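Side-chain contact in ABC transporter substrate-binding protein-branched chain amino acid transport (Streptococcus pneumoniae, PDB 4GNR), which binds isoleucine and probably delivers branched-chain amino acids to an ABC transporter for uptake into the cell: residues A[55-59]-A[60-64]. Sequence-based numbering, arbitrary orientation.
Sequences DNKSE and TAEAA
Asn56 lays its CB against the backbone of Ala63, 3.6 Å from Ala63 CA, and on this buried side the loop and the first helical turn fit closely. Alanine suits the place, since its lone methyl sits 3.9 Å from Asn56 CB and also touches Ala87 of helix 85-97. Glu62 CB packs 3.3 Å from Asn56 O. With chi1 at 62°, the Asn56 amide swings back over its own backbone; an amide can accept and donate at once, OD1 taking Ser58 N in the carbonyl plane, an Asx turn, and ND2 bonding Asn13 OD1. Asp55 forms a second Asx turn, Lys57 N meeting its OD1 from above the carboxylate plane, while OD2 bonds Ser17 OG. A type I' turn over Asn56–Glu59 leads from strand 48-55 into helix 60-72, a beta-to-alpha connection of the parallel-sheet domain of this periplasmic-binding-protein fold. Glu59 is the N-cap residue, and its O takes Ala63 N at 2.9 Å. Toward solvent the fit is looser. Glu62 bends at chi2 (67°), and its long chain carries the carboxylate to two waters: one links OE2 to Asp55 O, the other joins OE1, weakly, to NZ of the fully extended Lys57, 4.6 Å from Glu62 OE2.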
loop_
_atom_site.group_PDB
_atom_site.type_symbol
_atom_site.label_atom_id
_atom_site.label_comp_id
_atom_site.label_asym_id
_atom_site.label_seq_id
_atom_site.Cartn_x
_atom_site.Cartn_y
_atom_site.Cartn_z
ATOM N N ASP A 55 -14.103 4.675 9.520
ATOM C CA ASP A 55 -14.080 4.590 8.062
ATOM C C ASP A 55 -13.992 6.026 7.486
ATOM O O ASP A 55 -14.858 6.850 7.747
ATOM C CB ASP A 55 -15.384 3.924 7.572
ATOM C CG ASP A 55 -15.523 3.820 6.061
ATOM O OD1 ASP A 55 -14.532 4.019 5.332
ATOM O OD2 ASP A 55 -16.664 3.509 5.622
ATOM N N ASN A 56 -12.948 6.293 6.713
ATOM C CA ASN A 56 -12.791 7.587 6.056
ATOM C C ASN A 56 -13.448 7.662 4.668
ATOM O O ASN A 56 -13.341 8.697 3.994
ATOM C CB ASN A 56 -11.336 8.031 6.009
ATOM C CG ASN A 56 -10.472 7.086 5.208
ATOM O OD1 ASN A 56 -10.862 6.641 4.124
ATOM N ND2 ASN A 56 -9.271 6.786 5.722
ATOM N N LYS A 57 -14.106 6.584 4.240
ATOM C CA LYS A 57 -14.925 6.554 3.007
ATOM C C LYS A 57 -14.099 6.803 1.750
ATOM O O LYS A 57 -14.646 7.119 0.706
ATOM C CB LYS A 57 -16.085 7.580 3.112
ATOM C CG LYS A 57 -16.954 7.394 4.346
ATOM C CD LYS A 57 -18.049 8.477 4.394
ATOM C CE LYS A 57 -18.978 8.344 5.595
ATOM N NZ LYS A 57 -20.065 9.358 5.558
ATOM N N SER A 58 -12.773 6.619 1.840
ATOM C CA SER A 58 -11.863 6.872 0.731
ATOM C C SER A 58 -11.807 8.360 0.338
ATOM O O SER A 58 -11.354 8.675 -0.768
ATOM C CB SER A 58 -12.175 6.021 -0.513
ATOM O OG SER A 58 -12.147 4.636 -0.215
ATOM N N GLU A 59 -12.202 9.249 1.238
ATOM C CA GLU A 59 -12.243 10.699 0.946
ATOM C C GLU A 59 -11.239 11.449 1.791
ATOM O O GLU A 59 -11.111 11.227 2.994
ATOM C CB GLU A 59 -13.646 11.247 1.223
ATOM C CG GLU A 59 -14.663 10.635 0.294
ATOM C CD GLU A 59 -16.076 10.967 0.596
ATOM O OE1 GLU A 59 -16.318 11.782 1.510
ATOM O OE2 GLU A 59 -16.956 10.412 -0.108
ATOM N N THR A 60 -10.536 12.387 1.175
ATOM C CA THR A 60 -9.504 13.130 1.899
ATOM C C THR A 60 -10.069 13.995 3.013
ATOM O O THR A 60 -9.535 13.996 4.138
ATOM C CB THR A 60 -8.636 13.960 0.962
ATOM O OG1 THR A 60 -9.448 14.910 0.277
ATOM C CG2 THR A 60 -7.896 13.031 -0.012
ATOM N N ALA A 61 -11.146 14.734 2.752
ATOM C CA ALA A 61 -11.713 15.586 3.795
ATOM C C ALA A 61 -12.241 14.762 4.962
ATOM O O ALA A 61 -12.133 15.161 6.133
ATOM C CB ALA A 61 -12.797 16.489 3.238
ATOM N N GLU A 62 -12.815 13.605 4.660
ATOM C CA GLU A 62 -13.326 12.737 5.703
ATOM C C GLU A 62 -12.156 12.167 6.511
ATOM O O GLU A 62 -12.252 12.037 7.723
ATOM C CB GLU A 62 -14.214 11.644 5.132
ATOM C CG GLU A 62 -14.992 10.871 6.170
ATOM C CD GLU A 62 -16.062 11.654 6.914
ATOM O OE1 GLU A 62 -16.422 12.755 6.466
ATOM O OE2 GLU A 62 -16.546 11.138 7.951
ATOM N N ALA A 63 -11.057 11.802 5.850
ATOM C CA ALA A 63 -9.883 11.312 6.575
ATOM C C ALA A 63 -9.396 12.382 7.567
ATOM O O ALA A 63 -8.982 12.061 8.685
ATOM C CB ALA A 63 -8.772 10.907 5.613
ATOM N N ALA A 64 -9.428 13.639 7.154
ATOM C CA ALA A 64 -9.026 14.746 8.031
ATOM C C ALA A 64 -9.972 14.891 9.230
ATOM O O ALA A 64 -9.527 15.001 10.374
ATOM C CB ALA A 64 -8.960 16.058 7.235
HETATM O O HOH W 1 -16.655 8.569 8.721
HETATM O O HOH W 2 -19.129 12.041 5.213
#